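Local coordinates for LanC-like protein GCR2 (Arabidopsis thaliana, PDB 3T33) that binds a zinc ion and may play a role in abscisic acid signalling as a plant member of the LanC-like protein family, at residues V330-Y341 and L388-M398; M315-L326 and Y355-F365. All coordinates share one frame; numbering follows the deposited sequence. Where two conformers were deposited one is given.

Contact 1: V330-Y341 and L388-M398; sequences VGICHGISGNTY and LFEGIGGMAYM. With ZN (zinc ion), chain B.
I332 packs against both G394 and F389, and its two branches divide the work. CG1 lies 3.4 Å from CA of G394, where the lack of a side chain lets I332, from the turn before its helix, reach helix 392-398, while CG2, anti to the backbone N, sits over one face of the F389 ring, offset toward the rim. Helices 336-341 and 392-398 run 33° apart, and their interface is tight. S337, modelled in two conformers, in one of them turns OG back to V330 O, which also accepts from S337 N, and its CB lies 3.8 Å from G394 O. M398, bent at chi2 and chi3, brings SD to 3.7 Å from CG2 of T340, and CG of M398 lies against CE2 of Y341. The hydroxyl of Y341 meets the edge of the Y397 ring but is hydrogen-bonded to D401. These glycine-rich turns leading into inner helices, with a Cys-His pair in the first, are characteristic of the LanC-like alpha/alpha barrel. Between the turns, one water binds I332 N and the carbonyls of L388 and G391. Toward the zinc the packing gives way to water: C333 N donates to F389 O at 3.0 Å, and another water joins H334 N to that carbonyl. The zinc ligands include SG of C333 (2.3 Å), ND1 of H334 (1.9 Å) and C288. On this side H334 and E390 are partly exposed.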
loop_
_atom_site.group_PDB
_atom_site.type_symbol
_atom_site.label_atom_id
_atom_site.label_comp_id
_atom_site.label_asym_id
_atom_site.label_seq_id
_atom_site.Cartn_x
_atom_site.Cartn_y
_atom_site.Cartn_z
ATOM N N VAL A 330 4.501 9.648 -9.635
ATOM C CA VAL A 330 5.387 9.583 -8.502
ATOM C C VAL A 330 4.843 8.670 -7.383
ATOM O O VAL A 330 5.634 8.118 -6.617
ATOM C CB VAL A 330 5.565 11.025 -7.946
ATOM C CG1 VAL A 330 4.263 11.486 -7.197
ATOM C CG2 VAL A 330 6.851 11.185 -7.003
ATOM N N GLY A 331 3.513 8.488 -7.314
ATOM C CA GLY A 331 2.822 8.159 -6.080
ATOM C C GLY A 331 2.629 6.709 -5.683
ATOM O O GLY A 331 3.231 5.825 -6.239
ATOM N N ILE A 332 1.775 6.492 -4.690
ATOM C CA ILE A 332 1.515 5.219 -4.101
ATOM C C ILE A 332 0.455 4.420 -4.866
ATOM O O ILE A 332 0.718 3.264 -5.240
ATOM C CB ILE A 332 1.100 5.406 -2.637
ATOM C CG1 ILE A 332 2.310 5.762 -1.757
ATOM C CG2 ILE A 332 0.378 4.179 -2.078
ATOM C CD1 ILE A 332 3.306 4.649 -1.506
ATOM N N CYS A 333 -0.710 5.018 -5.090
ATOM C CA CYS A 333 -1.791 4.349 -5.805
ATOM C C CYS A 333 -1.300 3.774 -7.131
ATOM O O CYS A 333 -1.270 2.557 -7.316
ATOM C CB CYS A 333 -2.951 5.315 -6.049
ATOM S SG CYS A 333 -4.583 4.533 -6.066
ATOM N N HIS A 334 -0.918 4.656 -8.047
ATOM C CA HIS A 334 -0.430 4.238 -9.356
ATOM C C HIS A 334 0.831 5.003 -9.743
ATOM O O HIS A 334 0.791 5.895 -10.591
ATOM C CB HIS A 334 -1.511 4.434 -10.420
ATOM C CG HIS A 334 -2.435 5.577 -10.137
ATOM N ND1 HIS A 334 -3.617 5.426 -9.443
ATOM C CD2 HIS A 334 -2.351 6.891 -10.454
ATOM C CE1 HIS A 334 -4.221 6.597 -9.346
ATOM N NE2 HIS A 334 -3.474 7.503 -9.951
ATOM N N GLY A 335 1.949 4.649 -9.118
ATOM C CA GLY A 335 3.216 5.300 -9.395
ATOM C C GLY A 335 4.405 4.468 -8.959
ATOM O O GLY A 335 4.271 3.282 -8.659
ATOM N N ILE A 336 5.577 5.095 -8.924
ATOM C CA ILE A 336 6.798 4.413 -8.526
ATOM C C ILE A 336 6.882 4.172 -7.016
ATOM O O ILE A 336 7.122 3.051 -6.598
ATOM C CB ILE A 336 8.045 5.136 -9.063
ATOM C CG1 ILE A 336 7.920 5.235 -10.594
ATOM C CG2 ILE A 336 9.327 4.379 -8.646
ATOM C CD1 ILE A 336 8.980 6.124 -11.307
ATOM N N SER A 337 6.604 5.154 -6.161
ATOM C CA SER A 337 6.679 4.875 -4.713
ATOM C C SER A 337 5.853 3.605 -4.387
ATOM O O SER A 337 6.263 2.771 -3.569
ATOM C CB SER A 337 6.234 6.073 -3.857
ATOM O OG SER A 337 6.872 7.305 -4.218
ATOM N N GLY A 338 4.701 3.440 -5.049
ATOM C CA GLY A 338 3.795 2.335 -4.712
ATOM C C GLY A 338 4.312 1.041 -5.297
ATOM O O GLY A 338 4.310 0.011 -4.611
ATOM N N ASN A 339 4.769 1.081 -6.557
ATOM C CA ASN A 339 5.366 -0.134 -7.154
ATOM C C ASN A 339 6.671 -0.648 -6.454
ATOM O O ASN A 339 6.934 -1.849 -6.428
ATOM C CB ASN A 339 5.519 0.031 -8.648
ATOM C CG ASN A 339 4.168 0.229 -9.341
ATOM O OD1 ASN A 339 4.110 0.472 -10.511
ATOM N ND2 ASN A 339 3.110 0.183 -8.605
ATOM N N THR A 340 7.416 0.243 -5.806
ATOM C CA THR A 340 8.531 -0.180 -4.990
ATOM C C THR A 340 8.183 -1.295 -4.004
ATOM O O THR A 340 8.983 -2.231 -3.802
ATOM C CB THR A 340 9.094 1.051 -4.198
ATOM O OG1 THR A 340 9.529 1.974 -5.171
ATOM C CG2 THR A 340 10.280 0.672 -3.344
ATOM N N TYR A 341 6.997 -1.210 -3.409
ATOM C CA TYR A 341 6.548 -2.172 -2.397
ATOM C C TYR A 341 6.430 -3.545 -2.963
ATOM O O TYR A 341 6.556 -4.564 -2.235
ATOM C CB TYR A 341 5.207 -1.748 -1.762
ATOM C CG TYR A 341 5.371 -0.720 -0.624
ATOM C CD1 TYR A 341 5.751 -1.112 0.656
ATOM C CD2 TYR A 341 5.187 0.634 -0.859
ATOM C CE1 TYR A 341 5.939 -0.145 1.678
ATOM C CE2 TYR A 341 5.385 1.591 0.153
ATOM C CZ TYR A 341 5.719 1.199 1.410
ATOM O OH TYR A 341 5.876 2.140 2.427
ATOM N N LEU A 388 -0.942 11.438 0.534
ATOM C CA LEU A 388 -0.373 10.158 0.728
ATOM C C LEU A 388 -0.501 9.286 -0.545
ATOM O O LEU A 388 0.506 8.737 -1.016
ATOM C CB LEU A 388 -1.053 9.496 1.902
ATOM C CG LEU A 388 -0.219 8.644 2.889
ATOM C CD1 LEU A 388 -0.865 7.277 3.140
ATOM C CD2 LEU A 388 1.283 8.500 2.541
ATOM N N PHE A 389 -1.711 9.144 -1.120
ATOM C CA PHE A 389 -1.890 8.201 -2.235
ATOM C C PHE A 389 -1.578 8.688 -3.643
ATOM O O PHE A 389 -1.431 7.889 -4.552
ATOM C CB PHE A 389 -3.216 7.453 -2.165
ATOM C CG PHE A 389 -3.196 6.252 -1.217
ATOM C CD1 PHE A 389 -3.078 6.429 0.158
ATOM C CD2 PHE A 389 -3.309 4.948 -1.715
ATOM C CE1 PHE A 389 -3.008 5.321 1.024
ATOM C CE2 PHE A 389 -3.282 3.838 -0.862
ATOM C CZ PHE A 389 -3.109 4.017 0.527
ATOM N N GLU A 390 -1.373 9.978 -3.823
ATOM C CA GLU A 390 -1.190 10.510 -5.164
ATOM C C GLU A 390 0.056 11.332 -5.241
ATOM O O GLU A 390 0.730 11.346 -6.285
ATOM C CB GLU A 390 -2.345 11.411 -5.550
ATOM C CG GLU A 390 -3.624 10.669 -5.894
ATOM C CD GLU A 390 -4.816 11.597 -6.268
ATOM O OE1 GLU A 390 -4.727 12.846 -6.049
ATOM O OE2 GLU A 390 -5.839 11.047 -6.778
ATOM N N GLY A 391 0.330 12.068 -4.167
ATOM C CA GLY A 391 1.460 13.006 -4.183
ATOM C C GLY A 391 2.729 12.518 -3.474
ATOM O O GLY A 391 2.950 11.291 -3.315
ATOM N N ILE A 392 3.539 13.478 -3.032
ATOM C CA ILE A 392 4.857 13.156 -2.569
ATOM C C ILE A 392 4.808 12.667 -1.143
ATOM O O ILE A 392 5.799 12.157 -0.628
ATOM C CB ILE A 392 5.887 14.335 -2.702
ATOM C CG1 ILE A 392 5.484 15.564 -1.872
ATOM C CG2 ILE A 392 6.051 14.713 -4.116
ATOM C CD1 ILE A 392 6.496 16.686 -1.883
ATOM N N GLY A 393 3.681 12.881 -0.477
ATOM C CA GLY A 393 3.456 12.257 0.859
ATOM C C GLY A 393 3.819 10.763 0.822
ATOM O O GLY A 393 4.446 10.248 1.735
ATOM N N GLY A 394 3.438 10.068 -0.247
ATOM C CA GLY A 394 3.585 8.597 -0.333
ATOM C C GLY A 394 5.026 8.176 -0.673
ATOM O O GLY A 394 5.515 7.047 -0.294
ATOM N N MET A 395 5.700 9.071 -1.364
ATOM C CA MET A 395 7.165 8.921 -1.657
ATOM C C MET A 395 7.912 9.045 -0.381
ATOM O O MET A 395 8.746 8.207 -0.097
ATOM C CB MET A 395 7.643 9.988 -2.626
ATOM C CG MET A 395 9.073 9.779 -3.124
ATOM S SD MET A 395 9.558 11.065 -4.271
ATOM C CE MET A 395 11.337 10.807 -4.326
ATOM N N ALA A 396 7.604 10.059 0.439
ATOM C CA ALA A 396 8.263 10.102 1.786
ATOM C C ALA A 396 7.970 8.859 2.613
ATOM O O ALA A 396 8.820 8.387 3.354
ATOM C CB ALA A 396 7.828 11.348 2.607
ATOM N N TYR A 397 6.749 8.342 2.491
ATOM C CA TYR A 397 6.335 7.226 3.291
ATOM C C TYR A 397 7.157 5.992 2.881
ATOM O O TYR A 397 7.649 5.234 3.703
ATOM C CB TYR A 397 4.821 6.999 3.059
ATOM C CG TYR A 397 4.242 5.999 4.014
ATOM C CD1 TYR A 397 4.461 4.608 3.847
ATOM C CD2 TYR A 397 3.465 6.426 5.087
ATOM C CE1 TYR A 397 3.918 3.683 4.784
ATOM C CE2 TYR A 397 2.939 5.516 6.014
ATOM C CZ TYR A 397 3.180 4.157 5.882
ATOM O OH TYR A 397 2.624 3.286 6.836
ATOM N N MET A 398 7.320 5.823 1.587
ATOM C CA MET A 398 8.043 4.687 1.041
ATOM C C MET A 398 9.527 4.829 1.456
ATOM O O MET A 398 10.170 3.854 1.918
ATOM C CB MET A 398 7.846 4.645 -0.494
ATOM C CG MET A 398 8.500 3.454 -1.201
ATOM S SD MET A 398 10.229 3.780 -1.364
ATOM C CE MET A 398 10.183 4.901 -2.744
HETATM ZN ZN ZN B . -4.709 4.353 -8.350
HETATM O O HOH W 1 0.892 9.374 -8.426
HETATM O O HOH W 2 1.450 8.815 -3.360
HETATM O O HOH W 3 -0.202 7.276 -7.255
#

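Contact 2: M315-L326 and Y355-F365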
loop_
_atom_site.group_PDB
_atom_site.type_symbol
_atom_site.label_atom_id
_atom_site.label_comp_id
_atom_site.label_asym_id
_atom_site.label_seq_id
_atom_site.Cartn_x
_atom_site.Cartn_y
_atom_site.Cartn_z
ATOM N N MET A 315 6.447 -13.999 -8.087
ATOM C CA MET A 315 7.724 -13.648 -8.699
ATOM C C MET A 315 7.485 -13.181 -10.084
ATOM O O MET A 315 8.097 -12.205 -10.526
ATOM C CB MET A 315 8.773 -14.794 -8.641
ATOM C CG MET A 315 9.350 -15.051 -7.204
ATOM S SD MET A 315 10.566 -16.419 -6.877
ATOM C CE MET A 315 9.801 -17.792 -7.688
ATOM N N GLU A 316 6.556 -13.820 -10.773
ATOM C CA GLU A 316 6.294 -13.446 -12.177
ATOM C C GLU A 316 5.630 -12.105 -12.318
ATOM O O GLU A 316 5.877 -11.378 -13.282
ATOM C CB GLU A 316 5.408 -14.503 -12.846
ATOM C CG GLU A 316 6.122 -15.806 -13.067
ATOM C CD GLU A 316 5.314 -16.775 -13.971
ATOM O OE1 GLU A 316 5.250 -17.988 -13.620
ATOM O OE2 GLU A 316 4.751 -16.325 -15.020
ATOM N N ALA A 317 4.728 -11.803 -11.381
ATOM C CA ALA A 317 4.113 -10.485 -11.291
ATOM C C ALA A 317 5.208 -9.420 -11.014
ATOM O O ALA A 317 5.179 -8.343 -11.584
ATOM C CB ALA A 317 3.034 -10.477 -10.198
ATOM N N GLY A 318 6.196 -9.768 -10.181
ATOM C CA GLY A 318 7.366 -8.926 -9.956
ATOM C C GLY A 318 8.175 -8.573 -11.195
ATOM O O GLY A 318 8.750 -7.465 -11.280
ATOM N N GLU A 319 8.242 -9.498 -12.168
ATOM C CA GLU A 319 8.952 -9.208 -13.444
ATOM C C GLU A 319 8.205 -8.203 -14.293
ATOM O O GLU A 319 8.799 -7.372 -14.938
ATOM C CB GLU A 319 9.168 -10.480 -14.266
ATOM C CG GLU A 319 9.980 -11.529 -13.557
ATOM C CD GLU A 319 11.398 -11.064 -13.279
ATOM O OE1 GLU A 319 11.996 -10.403 -14.140
ATOM O OE2 GLU A 319 11.919 -11.371 -12.200
ATOM N N VAL A 320 6.891 -8.259 -14.303
ATOM C CA VAL A 320 6.104 -7.250 -15.011
ATOM C C VAL A 320 6.309 -5.851 -14.421
ATOM O O VAL A 320 6.495 -4.842 -15.142
ATOM C CB VAL A 320 4.656 -7.615 -14.872
ATOM C CG1 VAL A 320 3.763 -6.533 -15.508
ATOM C CG2 VAL A 320 4.457 -9.024 -15.457
ATOM N N VAL A 321 6.274 -5.778 -13.090
ATOM C CA VAL A 321 6.651 -4.511 -12.403
ATOM C C VAL A 321 8.103 -4.087 -12.726
ATOM O O VAL A 321 8.390 -2.913 -13.052
ATOM C CB VAL A 321 6.411 -4.628 -10.898
ATOM C CG1 VAL A 321 6.507 -3.234 -10.251
ATOM C CG2 VAL A 321 4.996 -5.210 -10.683
ATOM N N TRP A 322 9.024 -5.041 -12.700
ATOM C CA TRP A 322 10.401 -4.654 -13.005
ATOM C C TRP A 322 10.541 -4.055 -14.401
ATOM O O TRP A 322 11.278 -3.067 -14.574
ATOM C CB TRP A 322 11.383 -5.800 -12.749
ATOM C CG TRP A 322 12.821 -5.473 -12.949
ATOM C CD1 TRP A 322 13.656 -6.077 -13.826
ATOM C CD2 TRP A 322 13.623 -4.496 -12.235
ATOM N NE1 TRP A 322 14.902 -5.522 -13.734
ATOM C CE2 TRP A 322 14.920 -4.564 -12.767
ATOM C CE3 TRP A 322 13.357 -3.558 -11.220
ATOM C CZ2 TRP A 322 15.994 -3.740 -12.306
ATOM C CZ3 TRP A 322 14.422 -2.720 -10.753
ATOM C CH2 TRP A 322 15.719 -2.832 -11.301
ATOM N N SER A 323 9.845 -4.587 -15.405
ATOM C CA SER A 323 10.020 -3.972 -16.724
ATOM C C SER A 323 9.066 -2.850 -17.058
ATOM O O SER A 323 9.437 -1.919 -17.785
ATOM C CB SER A 323 10.039 -5.008 -17.857
ATOM O OG SER A 323 8.730 -5.419 -18.173
ATOM N N ARG A 324 7.859 -2.879 -16.523
ATOM C CA ARG A 324 6.897 -1.839 -16.910
ATOM C C ARG A 324 6.446 -0.963 -15.734
ATOM O O ARG A 324 5.587 -0.097 -15.918
ATOM C CB ARG A 324 5.673 -2.477 -17.567
ATOM C CG ARG A 324 5.922 -3.205 -18.929
ATOM C CD ARG A 324 4.770 -4.212 -19.239
ATOM N NE ARG A 324 3.510 -3.510 -19.483
ATOM C CZ ARG A 324 2.326 -4.098 -19.617
ATOM N NH1 ARG A 324 2.183 -5.426 -19.555
ATOM N NH2 ARG A 324 1.265 -3.338 -19.840
ATOM N N GLY A 325 7.033 -1.172 -14.545
ATOM C CA GLY A 325 6.472 -0.649 -13.310
ATOM C C GLY A 325 7.001 0.703 -12.953
ATOM O O GLY A 325 6.557 1.328 -11.991
ATOM N N LEU A 326 7.967 1.154 -13.720
ATOM C CA LEU A 326 8.553 2.474 -13.538
ATOM C C LEU A 326 7.695 3.593 -14.205
ATOM O O LEU A 326 8.126 4.307 -15.124
ATOM C CB LEU A 326 9.997 2.429 -14.043
ATOM C CG LEU A 326 11.027 3.387 -13.462
ATOM C CD1 LEU A 326 11.292 3.159 -11.946
ATOM C CD2 LEU A 326 12.359 3.262 -14.295
ATOM N N TYR A 355 15.671 -8.670 -4.840
ATOM C CA TYR A 355 14.406 -7.972 -4.616
ATOM C C TYR A 355 14.630 -6.684 -3.851
ATOM O O TYR A 355 14.107 -5.653 -4.258
ATOM C CB TYR A 355 13.386 -8.940 -3.978
ATOM C CG TYR A 355 12.957 -10.001 -4.982
ATOM C CD1 TYR A 355 12.491 -9.612 -6.231
ATOM C CD2 TYR A 355 13.028 -11.370 -4.705
ATOM C CE1 TYR A 355 12.096 -10.532 -7.214
ATOM C CE2 TYR A 355 12.614 -12.346 -5.688
ATOM C CZ TYR A 355 12.161 -11.892 -6.933
ATOM O OH TYR A 355 11.732 -12.737 -7.932
ATOM N N LEU A 356 15.453 -6.693 -2.803
ATOM C CA LEU A 356 15.898 -5.413 -2.143
ATOM C C LEU A 356 16.572 -4.451 -3.107
ATOM O O LEU A 356 16.310 -3.191 -3.152
ATOM C CB LEU A 356 16.940 -5.669 -1.081
ATOM C CG LEU A 356 16.983 -4.775 0.161
ATOM C CD1 LEU A 356 18.393 -4.668 0.692
ATOM C CD2 LEU A 356 16.333 -3.405 0.006
ATOM N N TYR A 357 17.454 -5.047 -3.900
ATOM C CA TYR A 357 18.101 -4.259 -4.912
ATOM C C TYR A 357 17.089 -3.603 -5.866
ATOM O O TYR A 357 17.259 -2.462 -6.290
ATOM C CB TYR A 357 19.097 -5.098 -5.708
ATOM C CG TYR A 357 19.618 -4.309 -6.826
ATOM C CD1 TYR A 357 20.565 -3.302 -6.622
ATOM C CD2 TYR A 357 19.099 -4.470 -8.077
ATOM C CE1 TYR A 357 21.014 -2.522 -7.680
ATOM C CE2 TYR A 357 19.510 -3.710 -9.082
ATOM C CZ TYR A 357 20.477 -2.749 -8.901
ATOM O OH TYR A 357 20.850 -2.008 -10.028
ATOM N N ARG A 358 16.064 -4.347 -6.253
ATOM C CA ARG A 358 15.052 -3.792 -7.129
ATOM C C ARG A 358 14.270 -2.645 -6.483
ATOM O O ARG A 358 13.997 -1.672 -7.153
ATOM C CB ARG A 358 14.172 -4.883 -7.733
ATOM C CG ARG A 358 14.895 -5.626 -8.864
ATOM C CD ARG A 358 14.058 -6.789 -9.372
ATOM N NE ARG A 358 14.759 -7.463 -10.453
ATOM C CZ ARG A 358 14.234 -8.380 -11.258
ATOM N NH1 ARG A 358 12.980 -8.760 -11.124
ATOM N NH2 ARG A 358 14.998 -8.923 -12.184
ATOM N N ALA A 359 13.993 -2.746 -5.191
ATOM C CA ALA A 359 13.303 -1.680 -4.458
ATOM C C ALA A 359 14.291 -0.529 -4.357
ATOM O O ALA A 359 13.952 0.628 -4.549
ATOM C CB ALA A 359 12.876 -2.147 -3.030
ATOM N N LYS A 360 15.534 -0.862 -4.123
ATOM C CA LYS A 360 16.563 0.180 -4.057
ATOM C C LYS A 360 16.683 0.950 -5.381
ATOM O O LYS A 360 16.811 2.176 -5.404
ATOM C CB LYS A 360 17.891 -0.460 -3.584
ATOM C CG LYS A 360 19.148 0.280 -3.767
ATOM C CD LYS A 360 20.325 -0.554 -3.172
ATOM C CE LYS A 360 21.613 0.291 -3.043
ATOM N NZ LYS A 360 22.790 -0.596 -2.911
ATOM N N ALA A 361 16.602 0.240 -6.496
ATOM C CA ALA A 361 16.684 0.909 -7.802
ATOM C C ALA A 361 15.474 1.830 -8.007
ATOM O O ALA A 361 15.617 2.939 -8.501
ATOM C CB ALA A 361 16.763 -0.112 -8.934
ATOM N N PHE A 362 14.278 1.387 -7.617
ATOM C CA PHE A 362 13.120 2.277 -7.877
ATOM C C PHE A 362 13.223 3.490 -6.957
ATOM O O PHE A 362 12.983 4.584 -7.366
ATOM C CB PHE A 362 11.807 1.543 -7.665
ATOM C CG PHE A 362 11.257 0.876 -8.895
ATOM C CD1 PHE A 362 12.095 0.321 -9.851
ATOM C CD2 PHE A 362 9.853 0.796 -9.086
ATOM C CE1 PHE A 362 11.575 -0.309 -10.992
ATOM C CE2 PHE A 362 9.318 0.164 -10.196
ATOM C CZ PHE A 362 10.192 -0.412 -11.169
ATOM N N ALA A 363 13.622 3.287 -5.718
ATOM C CA ALA A 363 13.800 4.395 -4.811
ATOM C C ALA A 363 14.906 5.357 -5.257
ATOM O O ALA A 363 14.754 6.589 -5.133
ATOM C CB ALA A 363 14.073 3.904 -3.417
ATOM N N SER A 364 16.026 4.798 -5.737
ATOM C CA SER A 364 17.089 5.647 -6.303
ATOM C C SER A 364 16.636 6.412 -7.479
ATOM O O SER A 364 16.951 7.609 -7.576
ATOM C CB SER A 364 18.303 4.823 -6.670
ATOM O OG SER A 364 18.656 4.072 -5.537
ATOM N N PHE A 365 15.866 5.774 -8.372
ATOM C CA PHE A 365 15.305 6.498 -9.517
ATOM C C PHE A 365 14.531 7.725 -9.060
ATOM O O PHE A 365 14.802 8.863 -9.503
ATOM C CB PHE A 365 14.390 5.602 -10.347
ATOM C CG PHE A 365 13.769 6.322 -11.554
ATOM C CD1 PHE A 365 12.531 6.961 -11.452
ATOM C CD2 PHE A 365 14.432 6.348 -12.783
ATOM C CE1 PHE A 365 11.978 7.663 -12.573
ATOM C CE2 PHE A 365 13.883 7.025 -13.892
ATOM C CZ PHE A 365 12.665 7.677 -13.784
HETATM O O HOH W 4 10.402 -11.159 -9.961
#
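With CG anti to the backbone N (chi1 -176°), W322 carries its indole out from helix 315-324 toward R358, whose chain is extended from CG to NE and runs across the ring. The guanidinium lies flat on the indole, the two planes only 4° apart, and CZ is 3.7 Å from the centroid of the five-membered ring in a cation-pi contact. Farther back along the same side chain, CG of R358 sits 3.5 Å above the centroid of the six-membered ring. The stack, with carboxylates at NH1 and NH2, would hold the guanidinium flat on the ring. Its edge is taken by E319: NH1 donates to OE2 at 3.0 Å in a salt bridge, approaching from above the carboxylate plane. E17, near the N-terminus, bridges the stacked pair, by a salt bridge to NH2 of R358 and a hydrogen bond from NE1 of W322. At the margin, a water accepts from OH of Y355 and donates to OE2 of E319 and to M315 O.

CB of A361 meets the indole edge in plane, 3.8 Å from CH2 of W322. The rings of W322 and F362 are rim to rim, neither over the face of the other. L326 uses both methyls: CD1 is centred over the face of F362, 3.5 Å from its centroid, and CD2 lies over F365. Axes 11.6 Å apart at closest approach, inclined by 27°, suit these large interposed side chains. Such near-parallel helices, linked through an intervening helix, are typical of the alpha/alpha barrel of LanC-like proteins.

Contacts 1 and 2 have centres 14 Å apart, and their segments alternate along the chain, in the order 315-326, 330-341, 355-365, 388-398. Their surfaces meet directly: I336 places CD1 3.6 Å from CE1 of F365 and CG2 3.6 Å from CD2 of F362, and OG1 of T340 comes within 3.4 Å of CB of F362. Thus helix 353-375 packs against both helices that precede it. The zinc site belongs to contact 1, which supplies two of its protein ligands. Contact 2 is more peripheral, its centre about 15 Å from that of the chain against 8 Å, and CA of G325 is about 13 Å from the zinc.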